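Local coordinates for DNA repair protein PprA (Deinococcus deserti, PDB 6MC8) that takes part in radiation-induced DNA damage repair and genome segregation as a DNA-binding, filament-forming protein, here crystallised as a dimer, at residues A[37-40]-A[41-45]; A[51-54]-A[55-58]; A[60-63]-A[64-67]; A[68-71]-A[72-76]; A[123-126]-A[127-131]. The protein carries 2 engineered substitutions. All coordinates share one frame; numbering follows the deposited sequence.

Contact 1 (A[37-40]-A[41-45]); sequences ARFA and ELVAT
R38 and E41 both have CG anti to the carbonyl carbon; R38 then bends at chi2 (-60°) and chi3 (98°), which turns its guanidinium over to E41, whose own chain runs on extended. The two lie side by side and point the same way. E41 OE1 sits over the centre of the guanidinium face, 3.1 Å from R38 CZ. The carboxylate stands nearly at right angles to the guanidinium, with 82° between the planes. R38 NH1 and E41 OE1 form a salt bridge at 3.2 Å. It rests on charge alone, since no N-H points at the oxygen. Further back, E41 CG lies against the backbone oxygen A37 O at 3.2 Å.

All of this runs along helix 35-43, between residues three or four apart. E41 N donates to A37 O and V43 N to F39 O, the second bond being the straighter. F39 and V43 make the apolar part of the contact. F39 has CG anti to its own N, which carries the ring along the helix to V43. V43 CG1 lies over a face of the ring in a CH-pi contact, 4.1 Å from the F39 centroid. The same ring packs on L69 and E72 of helix 62-80, so F39 joins the two helices. Further on, L42 O accepts from both T45 N and T45 OG1. The hydroxyl of T45 is also hydrogen-bonded to W80 NE1, at the far end of helix 62-80.

Contact 2 (A[51-54]-A[55-58]); sequences DVQA and LADS
The Q53 amide and the D57 carboxylate are the flat groups that meet, one helical turn apart. Their planes are turned only 24° against each other, but they are offset and not stacked. Q53 OE1 stands well out of the carboxylate plane. It is almost equally far from both carboxylate oxygens, 3.6 Å from D57 OD1 and slightly more from OD2. These are all acceptors, so no bond links the two groups. The bend of Q53 at chi2 (67°) brings OE1 to this place.

D57 OD2 is also 3.2 Å from the backbone oxygen Q53 O, again a pair of acceptors. The backbone of D57 does bond here: D57 N donates to Q53 O at 3.1 Å. The contact runs along the short helix 52-57 and the residues at its two ends. L55 N to D51 O and A56 N to V52 O complete its ladder of i to i+4 bonds. The sequence resembles the aspartic peptidase A2 family, a weak assignment; here the chain is helical. V52 and L55 turn to helix 62-80, where both touch Q68. L55 CG rests on the backbone oxygen D51 O at 3.3 Å. Q53 and A56 pack on L36 of helix 35-43. Where the helix stops, S58 folds back on the last turn. S58 OG, anti to its own carbonyl carbon, donates to A54 O at 2.8 Å and reaches it nearly in line with the carbonyl bond.

Contact 3 (A[60-63]-A[64-67]); sequences ADDT and TLEA
D61 O accepts from L65 N at 3.1 Å, the first i to i+4 bond of helix 62-80. A60 and D61 before it are extended, with D61 psi at -178°. From D62 the chain is helical. E66 N to D62 O follows at 2.8 Å, then A67 N to T63 O.

The D61 side chain turns back over the first turn. Its CG sits between the backbone N and the carbonyl carbon, with chi1 at 55°. D61 OD1 takes two bonds from T64, and the two side chains cross at about a right angle. T64 OG1 donates at 2.9 Å, nearly in line with the C-O bond of D61 OD1. T64 N donates to the same D61 OD1 at 3.3 Å from above the carboxylate plane. T64 CG2, the other branch, packs on A60 CB at 3.8 Å. L65 folds its CG back over D61 O. It also packs on V52, L55 and A56 of helix 52-57. E66 CG lies 3.2 Å from the backbone oxygen D62 O, and its chain runs on extended. The carboxylate of E66 is held by strand 89-95, where OE2 accepts from L93 N. D62 touches L93 and H95 of the same strand. With its side chain bonded to T64 N, D61 is a classic aspartate N-cap, reinforced by the T64 hydroxyl.

Contact 4 (A[68-71]-A[72-76]); sequences QLTQ and ELRLA
Q68 and E72, like T70 and R74, are i, i+4 pairs on the middle of helix 62-80. The backbone bonds come first. E72 N to Q68 O, L73 N to L69 O, R74 N to T70 O and L75 N to Q71 O all lie between 3.0 and 3.2 Å.

The polar side-chain bond is Q68 NE2 to E72 OE2, 3.2 Å and fairly straight at 164°. The carboxylate oxygen lies in the plane of the Q68 amide. The amide nitrogen comes from above the carboxylate plane; the two planes stand 79° apart. Q68 reaches it by bending at chi2 (67°). Q68 NE2 also makes a weak bond to Q71 OE1. E72 is buried, and its oxygens have further partners in the loop before helix 52-57: S50 OG on OE1 and D51 N on OE2. With an alanine here in place of E72, Q68 NE2, S50 OG and D51 N would probably lose their shared acceptor group, and a gap would open beside F39 and V52. R74 NE donates to H89 O, while T70 OG1 is bonded to E66 O and A91 N.

The apolar contacts bind the helix to other parts of the fold. L69 packs on A91 and L93 of strand 89-95. L73 packs on H89. T70 and R74 lie side by side, and the arginine is extended as far as NE. T70 CG2 sits over the centre of the R74 guanidinium face, 3.5 Å from CZ.

Contact 5 (A[123-126]-A[127-131]); sequences AGTY and ASMQA
M129 reaches back along the last helical turn to T125 and Y126. Its CB lies 3.6 Å from the backbone oxygen Y126 O. CG, anti to the residue's own carbonyl carbon (chi1 -56°), rests near T125 O. From there the chain is extended, which takes SD to the edge of the Y126 ring. The sulfur lies in the ring plane, 4.0 Å from Y126 CD1 and 5.3 Å from the ring centroid, a Met-aromatic contact made edge-on. The terminal CE touches T125 CG2 at 3.9 Å and also approaches T125 O.

The site is the C-terminal end of helix 119-127, where the chain leaves through a type I beta turn from A127 to Q130. Q130 N donates to A127 O to close this turn. S128 N still bonds G124 O in the helical manner, at 3.3 Å, whereas M129 N makes a weak bond to Y126 O. S128 OG takes the crowded position between its own N and carbonyl carbon. There it donates to T125 O at 2.9 Å.

Beyond the two segments, the Y126 ring meets H77 edge-to-face, and M129 packs on V107 and R112 of the neighbouring sheet. Were M129 an alanine, the sulfur at the Y126 edge and the methyl on T125 CG2 would be gone, which is likely to leave a gap between these two side chains and the turn. T125 OG1 bonds back to A121 O, and its side chain touches R112 and A113. M129 O accepts from W140 NE1, which ties the turn to a later part of the same loop.

Contacts 1 to 4 lie on three successive helices packed together near the N-terminus. Contacts 3 and 4 share helix 62-80, their centres about 12 Å apart. Contact 1 meets contact 4 where F39 CE2 lies 3.3 Å from E72 OE1. Contact 2 meets contact 4 where V52 CG2 lies 3.6 Å from L69 CD2. E72 touches both F39 of helix 35-43 and V52 of helix 52-57, and so links all three helices. Contacts 2 and 3 are the closest pair, with centres about 9 Å apart and L65 CD2 wedged against V52 and L55. Contact 5 is further off, its centre about 18 Å from that of contact 4, and touches it through L73 CD1 and Y126 OH.

Contact 1 (A[37-40]-A[41-45])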
loop_
_atom_site.group_PDB
_atom_site.type_symbol
_atom_site.label_atom_id
_atom_site.label_comp_id
_atom_site.label_asym_id
_atom_site.label_seq_id
_atom_site.Cartn_x
_atom_site.Cartn_y
_atom_site.Cartn_z
ATOM N N ALA A 37 -13.928 25.146 -27.540
ATOM C CA ALA A 37 -14.423 24.355 -28.656
ATOM C C ALA A 37 -13.372 23.361 -29.128
ATOM O O ALA A 37 -13.708 22.238 -29.508
ATOM C CB ALA A 37 -14.854 25.268 -29.801
ATOM N N ARG A 38 -12.094 23.753 -29.105
ATOM C CA ARG A 38 -11.026 22.830 -29.474
ATOM C C ARG A 38 -10.900 21.705 -28.461
ATOM O O ARG A 38 -10.573 20.568 -28.821
ATOM C CB ARG A 38 -9.685 23.557 -29.582
ATOM C CG ARG A 38 -9.586 24.701 -30.570
ATOM C CD ARG A 38 -9.854 24.319 -32.012
ATOM N NE ARG A 38 -11.225 24.623 -32.401
ATOM C CZ ARG A 38 -11.779 24.256 -33.549
ATOM N NH1 ARG A 38 -11.080 23.562 -34.437
ATOM N NH2 ARG A 38 -13.034 24.586 -33.812
ATOM N N PHE A 39 -11.142 22.004 -27.183
ATOM C CA PHE A 39 -11.060 20.970 -26.162
ATOM C C PHE A 39 -12.236 20.010 -26.256
ATOM O O PHE A 39 -12.085 18.813 -26.000
ATOM C CB PHE A 39 -11.004 21.593 -24.769
ATOM C CG PHE A 39 -10.767 20.595 -23.675
ATOM C CD1 PHE A 39 -9.493 20.129 -23.420
ATOM C CD2 PHE A 39 -11.821 20.099 -22.923
ATOM C CE1 PHE A 39 -9.271 19.208 -22.423
ATOM C CE2 PHE A 39 -11.602 19.179 -21.929
ATOM C CZ PHE A 39 -10.328 18.734 -21.679
ATOM N N ALA A 40 -13.416 20.529 -26.599
ATOM C CA ALA A 40 -14.603 19.689 -26.705
ATOM C C ALA A 40 -14.490 18.723 -27.873
ATOM O O ALA A 40 -15.004 17.604 -27.812
ATOM C CB ALA A 40 -15.847 20.564 -26.853
ATOM N N GLU A 41 -13.813 19.142 -28.939
ATOM C CA GLU A 41 -13.618 18.285 -30.099
ATOM C C GLU A 41 -12.567 17.219 -29.826
ATOM O O GLU A 41 -12.612 16.132 -30.411
ATOM C CB GLU A 41 -13.238 19.154 -31.291
ATOM C CG GLU A 41 -14.384 20.038 -31.748
ATOM C CD GLU A 41 -13.924 21.215 -32.581
ATOM O OE1 GLU A 41 -12.700 21.408 -32.704
ATOM O OE2 GLU A 41 -14.784 21.962 -33.084
ATOM N N LEU A 42 -11.626 17.507 -28.927
ATOM C CA LEU A 42 -10.616 16.522 -28.558
ATOM C C LEU A 42 -11.210 15.404 -27.713
ATOM O O LEU A 42 -10.994 14.220 -27.993
ATOM C CB LEU A 42 -9.471 17.203 -27.816
ATOM C CG LEU A 42 -8.356 16.277 -27.349
ATOM C CD1 LEU A 42 -7.705 15.617 -28.535
ATOM C CD2 LEU A 42 -7.341 17.039 -26.532
ATOM N N VAL A 43 -11.967 15.756 -26.672
ATOM C CA VAL A 43 -12.507 14.743 -25.775
ATOM C C VAL A 43 -13.753 14.069 -26.324
ATOM O O VAL A 43 -14.207 13.077 -25.750
ATOM C CB VAL A 43 -12.792 15.333 -24.379
ATOM C CG1 VAL A 43 -11.508 15.817 -23.746
ATOM C CG2 VAL A 43 -13.813 16.451 -24.457
ATOM N N ALA A 44 -14.306 14.565 -27.433
ATOM C CA ALA A 44 -15.388 13.852 -28.100
ATOM C C ALA A 44 -14.888 12.628 -28.852
ATOM O O ALA A 44 -15.691 11.757 -29.193
ATOM C CB ALA A 44 -16.134 14.778 -29.055
ATOM N N THR A 45 -13.582 12.542 -29.110
ATOM C CA THR A 45 -13.001 11.314 -29.631
ATOM C C THR A 45 -12.979 10.209 -28.588
ATOM O O THR A 45 -12.841 9.038 -28.949
ATOM C CB THR A 45 -11.583 11.567 -30.143
ATOM O OG1 THR A 45 -10.742 11.964 -29.056
ATOM C CG2 THR A 45 -11.591 12.662 -31.190
#

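Contact 2 (A[51-54]-A[55-58])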
loop_
_atom_site.group_PDB
_atom_site.type_symbol
_atom_site.label_atom_id
_atom_site.label_comp_id
_atom_site.label_asym_id
_atom_site.label_seq_id
_atom_site.Cartn_x
_atom_site.Cartn_y
_atom_site.Cartn_z
ATOM N N ASP A 51 -18.655 19.891 -20.997
ATOM C CA ASP A 51 -19.487 20.860 -20.302
ATOM C C ASP A 51 -18.793 22.194 -20.078
ATOM O O ASP A 51 -19.372 23.070 -19.435
ATOM C CB ASP A 51 -19.936 20.293 -18.951
ATOM C CG ASP A 51 -20.937 19.175 -19.090
ATOM O OD1 ASP A 51 -21.716 19.184 -20.059
ATOM O OD2 ASP A 51 -20.948 18.285 -18.227
ATOM N N VAL A 52 -17.580 22.376 -20.604
ATOM C CA VAL A 52 -16.746 23.500 -20.190
ATOM C C VAL A 52 -17.242 24.802 -20.812
ATOM O O VAL A 52 -17.237 25.857 -20.166
ATOM C CB VAL A 52 -15.273 23.219 -20.540
ATOM C CG1 VAL A 52 -14.377 24.330 -20.041
ATOM C CG2 VAL A 52 -14.844 21.896 -19.958
ATOM N N GLN A 53 -17.695 24.743 -22.066
ATOM C CA GLN A 53 -18.272 25.920 -22.706
ATOM C C GLN A 53 -19.580 26.328 -22.034
ATOM O O GLN A 53 -19.881 27.520 -21.915
ATOM C CB GLN A 53 -18.495 25.648 -24.194
ATOM C CG GLN A 53 -18.964 26.850 -24.998
ATOM C CD GLN A 53 -17.919 27.941 -25.091
ATOM O OE1 GLN A 53 -17.992 28.953 -24.400
ATOM N NE2 GLN A 53 -16.945 27.745 -25.965
ATOM N N ALA A 54 -20.356 25.350 -21.565
ATOM C CA ALA A 54 -21.611 25.659 -20.890
ATOM C C ALA A 54 -21.368 26.227 -19.498
ATOM O O ALA A 54 -22.156 27.044 -19.011
ATOM C CB ALA A 54 -22.488 24.414 -20.815
ATOM N N LEU A 55 -20.283 25.814 -18.844
ATOM C CA LEU A 55 -19.959 26.377 -17.539
ATOM C C LEU A 55 -19.400 27.784 -17.668
ATOM O O LEU A 55 -19.649 28.635 -16.807
ATOM C CB LEU A 55 -18.969 25.478 -16.801
ATOM C CG LEU A 55 -19.477 24.140 -16.274
ATOM C CD1 LEU A 55 -18.324 23.335 -15.758
ATOM C CD2 LEU A 55 -20.487 24.354 -15.174
ATOM N N ALA A 56 -18.645 28.047 -18.734
ATOM C CA ALA A 56 -18.085 29.376 -18.944
ATOM C C ALA A 56 -19.176 30.383 -19.278
ATOM O O ALA A 56 -19.139 31.531 -18.823
ATOM C CB ALA A 56 -17.035 29.331 -20.052
ATOM N N ASP A 57 -20.172 29.960 -20.058
ATOM C CA ASP A 57 -21.281 30.842 -20.394
ATOM C C ASP A 57 -22.231 31.053 -19.222
ATOM O O ASP A 57 -23.044 31.980 -19.262
ATOM C CB ASP A 57 -22.057 30.290 -21.592
ATOM C CG ASP A 57 -21.265 30.350 -22.881
ATOM O OD1 ASP A 57 -20.363 31.202 -22.990
ATOM O OD2 ASP A 57 -21.558 29.559 -23.797
ATOM N N SER A 58 -22.150 30.223 -18.187
ATOM C CA SER A 58 -23.051 30.306 -17.049
ATOM C C SER A 58 -22.425 31.001 -15.848
ATOM O O SER A 58 -23.028 31.021 -14.772
ATOM C CB SER A 58 -23.531 28.909 -16.660
ATOM O OG SER A 58 -24.299 28.337 -17.703
#

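Contact 3 (A[60-63]-A[64-67])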
loop_
_atom_site.group_PDB
_atom_site.type_symbol
_atom_site.label_atom_id
_atom_site.label_comp_id
_atom_site.label_asym_id
_atom_site.label_seq_id
_atom_site.Cartn_x
_atom_site.Cartn_y
_atom_site.Cartn_z
ATOM N N ALA A 60 -19.117 30.586 -14.438
ATOM C CA ALA A 60 -18.125 29.939 -13.598
ATOM C C ALA A 60 -16.768 30.610 -13.761
ATOM O O ALA A 60 -16.416 31.099 -14.836
ATOM C CB ALA A 60 -18.023 28.456 -13.935
ATOM N N ASP A 61 -16.007 30.639 -12.671
ATOM C CA ASP A 61 -14.675 31.214 -12.689
ATOM C C ASP A 61 -13.676 30.219 -13.271
ATOM O O ASP A 61 -14.028 29.113 -13.679
ATOM C CB ASP A 61 -14.256 31.661 -11.289
ATOM C CG ASP A 61 -14.336 30.551 -10.265
ATOM O OD1 ASP A 61 -14.924 29.495 -10.560
ATOM O OD2 ASP A 61 -13.782 30.725 -9.164
ATOM N N ASP A 62 -12.403 30.620 -13.291
ATOM C CA ASP A 62 -11.372 29.801 -13.918
ATOM C C ASP A 62 -11.095 28.537 -13.111
ATOM O O ASP A 62 -10.713 27.509 -13.675
ATOM C CB ASP A 62 -10.089 30.614 -14.097
ATOM C CG ASP A 62 -10.262 31.777 -15.051
ATOM O OD1 ASP A 62 -11.157 31.724 -15.915
ATOM O OD2 ASP A 62 -9.486 32.746 -14.947
ATOM N N THR A 63 -11.300 28.591 -11.794
ATOM C CA THR A 63 -11.041 27.428 -10.948
ATOM C C THR A 63 -12.082 26.336 -11.179
ATOM O O THR A 63 -11.746 25.147 -11.213
ATOM C CB THR A 63 -11.002 27.865 -9.481
ATOM O OG1 THR A 63 -9.983 28.856 -9.314
ATOM C CG2 THR A 63 -10.695 26.703 -8.558
ATOM N N THR A 64 -13.342 26.725 -11.373
ATOM C CA THR A 64 -14.386 25.763 -11.710
ATOM C C THR A 64 -14.193 25.215 -13.122
ATOM O O THR A 64 -14.393 24.020 -13.368
ATOM C CB THR A 64 -15.759 26.426 -11.550
ATOM O OG1 THR A 64 -15.929 26.831 -10.188
ATOM C CG2 THR A 64 -16.887 25.492 -11.921
ATOM N N LEU A 65 -13.773 26.077 -14.053
ATOM C CA LEU A 65 -13.549 25.653 -15.432
ATOM C C LEU A 65 -12.370 24.697 -15.544
ATOM O O LEU A 65 -12.451 23.685 -16.245
ATOM C CB LEU A 65 -13.322 26.869 -16.325
ATOM C CG LEU A 65 -14.521 27.760 -16.630
ATOM C CD1 LEU A 65 -14.062 29.008 -17.339
ATOM C CD2 LEU A 65 -15.513 27.010 -17.477
ATOM N N GLU A 66 -11.268 24.996 -14.851
ATOM C CA GLU A 66 -10.088 24.143 -14.924
ATOM C C GLU A 66 -10.309 22.824 -14.198
ATOM O O GLU A 66 -9.665 21.820 -14.520
ATOM C CB GLU A 66 -8.877 24.882 -14.358
ATOM C CG GLU A 66 -8.348 25.967 -15.277
ATOM C CD GLU A 66 -7.285 26.824 -14.632
ATOM O OE1 GLU A 66 -7.076 26.695 -13.412
ATOM O OE2 GLU A 66 -6.662 27.628 -15.347
ATOM N N ALA A 67 -11.210 22.804 -13.217
ATOM C CA ALA A 67 -11.566 21.545 -12.575
ATOM C C ALA A 67 -12.369 20.659 -13.517
ATOM O O ALA A 67 -12.224 19.434 -13.501
ATOM C CB ALA A 67 -12.344 21.810 -11.289
#

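Contact 4 (A[68-71]-A[72-76])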
loop_
_atom_site.group_PDB
_atom_site.type_symbol
_atom_site.label_atom_id
_atom_site.label_comp_id
_atom_site.label_asym_id
_atom_site.label_seq_id
_atom_site.Cartn_x
_atom_site.Cartn_y
_atom_site.Cartn_z
ATOM N N GLN A 68 -13.213 21.265 -14.352
ATOM C CA GLN A 68 -13.968 20.490 -15.325
ATOM C C GLN A 68 -13.087 20.062 -16.490
ATOM O O GLN A 68 -13.276 18.977 -17.048
ATOM C CB GLN A 68 -15.167 21.296 -15.816
ATOM C CG GLN A 68 -16.125 20.537 -16.709
ATOM C CD GLN A 68 -16.843 19.427 -15.978
ATOM O OE1 GLN A 68 -17.195 19.568 -14.814
ATOM N NE2 GLN A 68 -17.088 18.327 -16.669
ATOM N N LEU A 69 -12.090 20.874 -16.826
ATOM C CA LEU A 69 -11.143 20.538 -17.909
ATOM C C LEU A 69 -10.320 19.318 -17.511
ATOM O O LEU A 69 -10.105 18.458 -18.321
ATOM C CB LEU A 69 -10.262 21.749 -18.203
ATOM C CG LEU A 69 -10.916 22.845 -19.025
ATOM C CD1 LEU A 69 -9.969 23.990 -19.195
ATOM C CD2 LEU A 69 -11.312 22.335 -20.367
ATOM N N THR A 70 -9.902 19.300 -16.267
ATOM C CA THR A 70 -9.141 18.207 -15.659
ATOM C C THR A 70 -10.010 16.965 -15.571
ATOM O O THR A 70 -9.501 15.923 -15.769
ATOM C CB THR A 70 -8.619 18.661 -14.303
ATOM O OG1 THR A 70 -7.783 19.761 -14.609
ATOM C CG2 THR A 70 -7.847 17.602 -13.565
ATOM N N GLN A 71 -11.276 17.128 -15.234
ATOM C CA GLN A 71 -12.179 15.977 -15.093
ATOM C C GLN A 71 -12.361 15.322 -16.450
ATOM O O GLN A 71 -12.279 14.134 -16.507
ATOM C CB GLN A 71 -13.481 16.390 -14.418
ATOM C CG GLN A 71 -14.533 15.300 -14.409
ATOM C CD GLN A 71 -15.861 15.683 -13.811
ATOM O OE1 GLN A 71 -16.832 15.915 -14.492
ATOM N NE2 GLN A 71 -15.922 15.739 -12.502
ATOM N N GLU A 72 -12.503 16.121 -17.494
ATOM C CA GLU A 72 -12.770 15.576 -18.816
ATOM C C GLU A 72 -11.504 15.022 -19.456
ATOM O O GLU A 72 -11.567 14.069 -20.238
ATOM C CB GLU A 72 -13.409 16.650 -19.690
ATOM C CG GLU A 72 -14.799 17.030 -19.232
ATOM C CD GLU A 72 -15.415 18.125 -20.067
ATOM O OE1 GLU A 72 -14.713 18.688 -20.924
ATOM O OE2 GLU A 72 -16.608 18.424 -19.868
ATOM N N LEU A 73 -10.348 15.602 -19.129
ATOM C CA LEU A 73 -9.079 15.082 -19.626
ATOM C C LEU A 73 -8.750 13.730 -19.005
ATOM O O LEU A 73 -8.206 12.850 -19.679
ATOM C CB LEU A 73 -7.963 16.083 -19.343
ATOM C CG LEU A 73 -6.538 15.748 -19.782
ATOM C CD1 LEU A 73 -6.398 15.722 -21.288
ATOM C CD2 LEU A 73 -5.566 16.717 -19.162
ATOM N N ARG A 74 -9.076 13.544 -17.727
ATOM C CA ARG A 74 -8.811 12.267 -17.076
ATOM C C ARG A 74 -9.778 11.191 -17.552
ATOM O O ARG A 74 -9.413 10.015 -17.627
ATOM C CB ARG A 74 -8.879 12.428 -15.559
ATOM C CG ARG A 74 -7.722 13.209 -14.974
ATOM C CD ARG A 74 -7.921 13.483 -13.501
ATOM N NE ARG A 74 -6.826 14.272 -12.956
ATOM C CZ ARG A 74 -6.813 14.799 -11.738
ATOM N NH1 ARG A 74 -7.854 14.647 -10.937
ATOM N NH2 ARG A 74 -5.769 15.505 -11.336
ATOM N N LEU A 75 -11.012 11.573 -17.882
ATOM C CA LEU A 75 -11.953 10.605 -18.430
ATOM C C LEU A 75 -11.579 10.233 -19.858
ATOM O O LEU A 75 -11.786 9.093 -20.287
ATOM C CB LEU A 75 -13.377 11.156 -18.358
ATOM C CG LEU A 75 -14.497 10.217 -18.811
ATOM C CD1 LEU A 75 -14.495 8.950 -17.978
ATOM C CD2 LEU A 75 -15.843 10.894 -18.733
ATOM N N ALA A 76 -11.001 11.177 -20.601
ATOM C CA ALA A 76 -10.552 10.877 -21.954
ATOM C C ALA A 76 -9.328 9.971 -21.947
ATOM O O ALA A 76 -9.181 9.118 -22.825
ATOM C CB ALA A 76 -10.265 12.171 -22.711
#

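Contact 5 (A[123-126]-A[127-131])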
loop_
_atom_site.group_PDB
_atom_site.type_symbol
_atom_site.label_atom_id
_atom_site.label_comp_id
_atom_site.label_asym_id
_atom_site.label_seq_id
_atom_site.Cartn_x
_atom_site.Cartn_y
_atom_site.Cartn_z
ATOM N N ALA A 123 -0.784 14.191 -29.468
ATOM C CA ALA A 123 -0.703 12.737 -29.430
ATOM C C ALA A 123 0.741 12.261 -29.467
ATOM O O ALA A 123 1.063 11.200 -28.925
ATOM C CB ALA A 123 -1.495 12.137 -30.588
ATOM N N GLY A 124 1.627 13.033 -30.095
ATOM C CA GLY A 124 3.035 12.680 -30.087
ATOM C C GLY A 124 3.702 12.974 -28.758
ATOM O O GLY A 124 4.676 12.318 -28.386
ATOM N N THR A 125 3.199 13.978 -28.038
ATOM C CA THR A 125 3.687 14.266 -26.693
ATOM C C THR A 125 3.307 13.147 -25.731
ATOM O O THR A 125 4.109 12.725 -24.892
ATOM C CB THR A 125 3.127 15.616 -26.227
ATOM O OG1 THR A 125 3.564 16.649 -27.116
ATOM C CG2 THR A 125 3.572 15.953 -24.820
ATOM N N TYR A 126 2.085 12.633 -25.865
ATOM C CA TYR A 126 1.632 11.518 -25.043
ATOM C C TYR A 126 2.289 10.207 -25.459
ATOM O O TYR A 126 2.435 9.297 -24.636
ATOM C CB TYR A 126 0.111 11.416 -25.134
ATOM C CG TYR A 126 -0.626 12.469 -24.347
ATOM C CD1 TYR A 126 -0.098 12.983 -23.173
ATOM C CD2 TYR A 126 -1.813 13.010 -24.824
ATOM C CE1 TYR A 126 -0.759 13.952 -22.462
ATOM C CE2 TYR A 126 -2.476 13.995 -24.125
ATOM C CZ TYR A 126 -1.947 14.458 -22.944
ATOM O OH TYR A 126 -2.602 15.433 -22.240
ATOM N N ALA A 127 2.689 10.090 -26.727
ATOM C CA ALA A 127 3.284 8.844 -27.200
ATOM C C ALA A 127 4.711 8.683 -26.697
ATOM O O ALA A 127 5.182 7.559 -26.495
ATOM C CB ALA A 127 3.247 8.780 -28.726
ATOM N N SER A 128 5.411 9.797 -26.467
ATOM C CA SER A 128 6.765 9.740 -25.930
ATOM C C SER A 128 6.796 9.363 -24.453
ATOM O O SER A 128 7.878 9.097 -23.923
ATOM C CB SER A 128 7.472 11.077 -26.143
ATOM O OG SER A 128 6.891 12.100 -25.363
ATOM N N MET A 129 5.646 9.332 -23.788
ATOM C CA MET A 129 5.525 8.904 -22.408
ATOM C C MET A 129 5.200 7.423 -22.282
ATOM O O MET A 129 5.204 6.894 -21.168
ATOM C CB MET A 129 4.427 9.716 -21.717
ATOM C CG MET A 129 4.613 11.213 -21.784
ATOM S SD MET A 129 3.204 12.087 -21.101
ATOM C CE MET A 129 3.615 13.756 -21.557
ATOM N N GLN A 130 4.832 6.780 -23.377
ATOM C CA GLN A 130 4.362 5.379 -23.330
ATOM C C GLN A 130 5.492 4.355 -23.352
ATOM O O GLN A 130 6.563 4.669 -23.773
ATOM C CB GLN A 130 3.507 5.047 -24.541
ATOM C CG GLN A 130 2.341 5.964 -24.817
ATOM C CD GLN A 130 1.573 5.503 -26.029
ATOM O OE1 GLN A 130 0.428 5.129 -25.954
ATOM N NE2 GLN A 130 2.207 5.500 -27.175
ATOM N N ALA A 131 5.186 3.147 -22.911
ATOM C CA ALA A 131 6.072 1.985 -22.973
ATOM C C ALA A 131 5.265 0.768 -23.404
ATOM O O ALA A 131 4.730 0.034 -22.562
ATOM C CB ALA A 131 6.760 1.733 -21.634
#